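Local coordinates for protein importin subunit beta-1 (Saccharomyces cerevisiae, PDB 5OWU) that carries proteins into the nucleus as the beta subunit of the import receptor, pairing with importin alpha, which recognises the classical localization signal of the cargo, at residues I724-P736 / Q747-V759. Residues are numbered along the deposited sequence; the frame is centred on the assembly and turned at random.
Sequences IMALCVAAQNTKP and QIKVLEAVLDAYV
The Y758 hydroxyl donates a hydrogen bond to the side-chain oxygen of Q732, with Y758 OH and Q732 OE1 2.7 Å apart. The acceptor lies at the ring edge, in the ring plane, and amide and ring planes stand at about a right angle; the donor sits above the carbonyl plane, 36° out of it, and not on a lone pair. Q732 reaches this position with CG set between its backbone N and carbonyl carbon (chi1 77°) and the chain extended beyond. Its NE2 is held separately by the carbonyl of T778, so both ends of the buried amide are bonded. At the same ring, M725 SD comes obliquely to within 3.6 Å of Y758 CE1, a Met-aromatic contact, and C728 CB approaches that carbon equally closely. A phenylalanine in place of Y758 would probably leave the buried Q732 OE1 without its donor and the amide less firmly held on that side. Helices 718-732 and 741-764 form the antiparallel pair of HEAT repeat 17; the axes of their local segments approach to 9.5 Å, with 150° between directions. Midway they pack by apolar contacts: A731 CB meets V750 CG1 at 3.7 Å and V754 CG2 at 3.8 Å, and C728 SG rests on A757 CB. Toward the loop the contact slackens. There Q747 lies against the ring of the partly exposed P736, Q747 NE2 being 3.4 Å from P736 CD, and its weak hydrogen bond to the carbonyl of exposed T734 is long, though nearly straight.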
loop_
_atom_site.group_PDB
_atom_site.type_symbol
_atom_site.label_atom_id
_atom_site.label_comp_id
_atom_site.label_asym_id
_atom_site.label_seq_id
_atom_site.Cartn_x
_atom_site.Cartn_y
_atom_site.Cartn_z
ATOM N N ILE A 724 -8.575 1.731 -30.541
ATOM C CA ILE A 724 -7.884 2.163 -29.328
ATOM C C ILE A 724 -8.827 2.980 -28.463
ATOM O O ILE A 724 -8.892 2.793 -27.238
ATOM C CB ILE A 724 -6.605 2.945 -29.688
ATOM C CG1 ILE A 724 -5.589 2.049 -30.416
ATOM C CG2 ILE A 724 -5.979 3.605 -28.460
ATOM C CD1 ILE A 724 -5.504 0.603 -29.961
ATOM N N MET A 725 -9.610 3.863 -29.084
ATOM C CA MET A 725 -10.517 4.669 -28.281
ATOM C C MET A 725 -11.506 3.772 -27.558
ATOM O O MET A 725 -11.794 3.978 -26.372
ATOM C CB MET A 725 -11.238 5.697 -29.150
ATOM C CG MET A 725 -10.379 6.902 -29.514
ATOM S SD MET A 725 -9.912 7.884 -28.067
ATOM C CE MET A 725 -9.353 9.408 -28.811
ATOM N N ALA A 726 -11.981 2.721 -28.232
ATOM C CA ALA A 726 -12.878 1.796 -27.560
ATOM C C ALA A 726 -12.224 1.300 -26.283
ATOM O O ALA A 726 -12.783 1.436 -25.185
ATOM C CB ALA A 726 -13.237 0.634 -28.488
ATOM N N LEU A 727 -10.988 0.809 -26.403
ATOM C CA LEU A 727 -10.273 0.313 -25.236
ATOM C C LEU A 727 -10.227 1.381 -24.155
ATOM O O LEU A 727 -10.593 1.133 -22.997
ATOM C CB LEU A 727 -8.864 -0.126 -25.633
ATOM C CG LEU A 727 -8.779 -1.389 -26.492
ATOM C CD1 LEU A 727 -7.337 -1.626 -26.918
ATOM C CD2 LEU A 727 -9.328 -2.608 -25.753
ATOM N N CYS A 728 -9.841 2.599 -24.532
ATOM C CA CYS A 728 -9.705 3.641 -23.526
ATOM C C CYS A 728 -11.036 3.857 -22.824
ATOM O O CYS A 728 -11.103 3.865 -21.589
ATOM C CB CYS A 728 -9.184 4.931 -24.160
ATOM S SG CYS A 728 -7.436 4.839 -24.641
ATOM N N VAL A 729 -12.122 3.948 -23.597
ATOM C CA VAL A 729 -13.433 4.130 -22.981
ATOM C C VAL A 729 -13.698 2.996 -22.005
ATOM O O VAL A 729 -13.998 3.222 -20.824
ATOM C CB VAL A 729 -14.533 4.226 -24.055
ATOM C CG1 VAL A 729 -15.930 4.033 -23.446
ATOM C CG2 VAL A 729 -14.471 5.572 -24.721
ATOM N N ALA A 730 -13.535 1.754 -22.471
ATOM C CA ALA A 730 -13.825 0.626 -21.602
ATOM C C ALA A 730 -13.018 0.740 -20.320
ATOM O O ALA A 730 -13.531 0.480 -19.223
ATOM C CB ALA A 730 -13.534 -0.690 -22.324
ATOM N N ALA A 731 -11.768 1.199 -20.436
ATOM C CA ALA A 731 -10.907 1.278 -19.264
ATOM C C ALA A 731 -11.345 2.394 -18.325
ATOM O O ALA A 731 -11.313 2.226 -17.100
ATOM C CB ALA A 731 -9.457 1.483 -19.691
ATOM N N GLN A 732 -11.756 3.544 -18.864
ATOM C CA GLN A 732 -12.057 4.659 -17.973
ATOM C C GLN A 732 -13.386 4.474 -17.253
ATOM O O GLN A 732 -13.592 5.080 -16.196
ATOM C CB GLN A 732 -12.048 5.983 -18.743
ATOM C CG GLN A 732 -13.276 6.262 -19.594
ATOM C CD GLN A 732 -13.071 7.464 -20.489
ATOM O OE1 GLN A 732 -11.977 7.680 -21.006
ATOM N NE2 GLN A 732 -14.119 8.264 -20.666
ATOM N N ASN A 733 -14.273 3.636 -17.786
ATOM C CA ASN A 733 -15.565 3.355 -17.179
ATOM C C ASN A 733 -15.553 2.091 -16.335
ATOM O O ASN A 733 -16.614 1.650 -15.882
ATOM C CB ASN A 733 -16.639 3.244 -18.261
ATOM C CG ASN A 733 -16.998 4.584 -18.854
ATOM O OD1 ASN A 733 -16.899 5.616 -18.188
ATOM N ND2 ASN A 733 -17.414 4.581 -20.108
ATOM N N THR A 734 -14.387 1.490 -16.127
ATOM C CA THR A 734 -14.279 0.328 -15.255
ATOM C C THR A 734 -14.202 0.799 -13.808
ATOM O O THR A 734 -13.256 1.496 -13.422
ATOM C CB THR A 734 -13.051 -0.506 -15.620
ATOM O OG1 THR A 734 -13.192 -1.014 -16.954
ATOM C CG2 THR A 734 -12.885 -1.676 -14.648
ATOM N N LYS A 735 -15.204 0.435 -13.013
ATOM C CA LYS A 735 -15.189 0.763 -11.600
ATOM C C LYS A 735 -14.114 -0.052 -10.887
ATOM O O LYS A 735 -13.640 -1.065 -11.407
ATOM C CB LYS A 735 -16.551 0.481 -10.969
ATOM C CG LYS A 735 -17.724 1.142 -11.674
ATOM C CD LYS A 735 -17.606 2.659 -11.667
ATOM C CE LYS A 735 -18.800 3.313 -12.346
ATOM N NZ LYS A 735 -18.939 2.891 -13.771
ATOM N N PRO A 736 -13.710 0.367 -9.691
ATOM C CA PRO A 736 -12.819 -0.483 -8.899
ATOM C C PRO A 736 -13.459 -1.844 -8.668
ATOM O O PRO A 736 -14.679 -1.961 -8.533
ATOM C CB PRO A 736 -12.641 0.302 -7.593
ATOM C CG PRO A 736 -12.954 1.717 -7.952
ATOM C CD PRO A 736 -14.019 1.634 -9.005
ATOM N N GLN A 747 -7.129 0.902 -10.117
ATOM C CA GLN A 747 -7.965 1.723 -10.985
ATOM C C GLN A 747 -7.296 3.059 -11.275
ATOM O O GLN A 747 -7.374 3.568 -12.400
ATOM C CB GLN A 747 -9.336 1.943 -10.352
ATOM C CG GLN A 747 -10.336 2.616 -11.280
ATOM C CD GLN A 747 -11.147 3.698 -10.589
ATOM O OE1 GLN A 747 -10.657 4.377 -9.687
ATOM N NE2 GLN A 747 -12.396 3.863 -11.013
ATOM N N ILE A 748 -6.630 3.643 -10.272
ATOM C CA ILE A 748 -5.896 4.885 -10.506
ATOM C C ILE A 748 -4.799 4.664 -11.539
ATOM O O ILE A 748 -4.555 5.519 -12.395
ATOM C CB ILE A 748 -5.325 5.435 -9.186
ATOM C CG1 ILE A 748 -6.454 5.889 -8.253
ATOM C CG2 ILE A 748 -4.350 6.589 -9.448
ATOM C CD1 ILE A 748 -7.220 7.114 -8.724
ATOM N N LYS A 749 -4.112 3.521 -11.476
ATOM C CA LYS A 749 -3.087 3.248 -12.477
ATOM C C LYS A 749 -3.697 3.179 -13.873
ATOM O O LYS A 749 -3.156 3.754 -14.829
ATOM C CB LYS A 749 -2.353 1.952 -12.137
ATOM C CG LYS A 749 -1.374 2.088 -10.980
ATOM C CD LYS A 749 -0.080 2.758 -11.426
ATOM C CE LYS A 749 0.670 3.381 -10.253
ATOM N NZ LYS A 749 0.010 4.629 -9.770
ATOM N N VAL A 750 -4.839 2.498 -14.003
ATOM C CA VAL A 750 -5.514 2.394 -15.295
ATOM C C VAL A 750 -5.882 3.780 -15.815
ATOM O O VAL A 750 -5.643 4.105 -16.984
ATOM C CB VAL A 750 -6.748 1.479 -15.181
ATOM C CG1 VAL A 750 -7.505 1.398 -16.513
ATOM C CG2 VAL A 750 -6.328 0.082 -14.736
ATOM N N LEU A 751 -6.458 4.624 -14.955
ATOM C CA LEU A 751 -6.859 5.957 -15.401
ATOM C C LEU A 751 -5.647 6.800 -15.788
ATOM O O LEU A 751 -5.701 7.566 -16.760
ATOM C CB LEU A 751 -7.681 6.651 -14.313
ATOM C CG LEU A 751 -9.042 6.009 -14.017
ATOM C CD1 LEU A 751 -9.702 6.646 -12.800
ATOM C CD2 LEU A 751 -9.969 6.108 -15.227
ATOM N N GLU A 752 -4.543 6.672 -15.049
ATOM C CA GLU A 752 -3.323 7.382 -15.421
ATOM C C GLU A 752 -2.841 6.949 -16.804
ATOM O O GLU A 752 -2.388 7.781 -17.605
ATOM C CB GLU A 752 -2.236 7.145 -14.368
ATOM C CG GLU A 752 -2.498 7.861 -13.052
ATOM C CD GLU A 752 -1.499 7.513 -11.967
ATOM O OE1 GLU A 752 -0.841 6.454 -12.063
ATOM O OE2 GLU A 752 -1.382 8.306 -11.010
ATOM N N ALA A 753 -2.938 5.646 -17.104
ATOM C CA ALA A 753 -2.552 5.162 -18.429
ATOM C C ALA A 753 -3.484 5.693 -19.509
ATOM O O ALA A 753 -3.041 5.998 -20.625
ATOM C CB ALA A 753 -2.541 3.634 -18.458
ATOM N N VAL A 754 -4.781 5.795 -19.210
ATOM C CA VAL A 754 -5.699 6.381 -20.182
ATOM C C VAL A 754 -5.295 7.822 -20.463
ATOM O O VAL A 754 -5.283 8.269 -21.619
ATOM C CB VAL A 754 -7.155 6.264 -19.690
ATOM C CG1 VAL A 754 -8.112 7.073 -20.576
ATOM C CG2 VAL A 754 -7.582 4.794 -19.672
ATOM N N LEU A 755 -4.917 8.563 -19.416
ATOM C CA LEU A 755 -4.439 9.929 -19.621
ATOM C C LEU A 755 -3.225 9.956 -20.546
ATOM O O LEU A 755 -3.153 10.794 -21.456
ATOM C CB LEU A 755 -4.108 10.578 -18.277
ATOM C CG LEU A 755 -3.578 12.017 -18.318
ATOM C CD1 LEU A 755 -4.501 12.940 -19.102
ATOM C CD2 LEU A 755 -3.387 12.525 -16.886
ATOM N N ASP A 756 -2.262 9.048 -20.331
ATOM C CA ASP A 756 -1.131 8.939 -21.257
ATOM C C ASP A 756 -1.621 8.742 -22.690
ATOM O O ASP A 756 -1.159 9.412 -23.628
ATOM C CB ASP A 756 -0.224 7.762 -20.872
ATOM C CG ASP A 756 0.607 8.023 -19.630
ATOM O OD1 ASP A 756 0.788 9.197 -19.260
ATOM O OD2 ASP A 756 1.099 7.038 -19.041
ATOM N N ALA A 757 -2.540 7.794 -22.876
ATOM C CA ALA A 757 -3.030 7.482 -24.215
ATOM C C ALA A 757 -3.609 8.718 -24.885
ATOM O O ALA A 757 -3.284 9.023 -26.042
ATOM C CB ALA A 757 -4.072 6.367 -24.143
ATOM N N TYR A 758 -4.470 9.452 -24.169
ATOM C CA TYR A 758 -5.127 10.609 -24.768
ATOM C C TYR A 758 -4.130 11.721 -25.063
ATOM O O TYR A 758 -4.265 12.430 -26.070
ATOM C CB TYR A 758 -6.244 11.127 -23.853
ATOM C CG TYR A 758 -7.473 10.237 -23.763
ATOM C CD1 TYR A 758 -7.784 9.327 -24.770
ATOM C CD2 TYR A 758 -8.326 10.309 -22.666
ATOM C CE1 TYR A 758 -8.899 8.520 -24.686
ATOM C CE2 TYR A 758 -9.445 9.504 -22.573
ATOM C CZ TYR A 758 -9.725 8.610 -23.585
ATOM O OH TYR A 758 -10.835 7.804 -23.502
ATOM N N VAL A 759 -3.136 11.911 -24.190
ATOM C CA VAL A 759 -2.116 12.924 -24.455
ATOM C C VAL A 759 -1.383 12.597 -25.749
ATOM O O VAL A 759 -1.212 13.453 -26.629
ATOM C CB VAL A 759 -1.142 13.023 -23.268
ATOM C CG1 VAL A 759 0.103 13.844 -23.623
ATOM C CG2 VAL A 759 -1.835 13.640 -22.086
#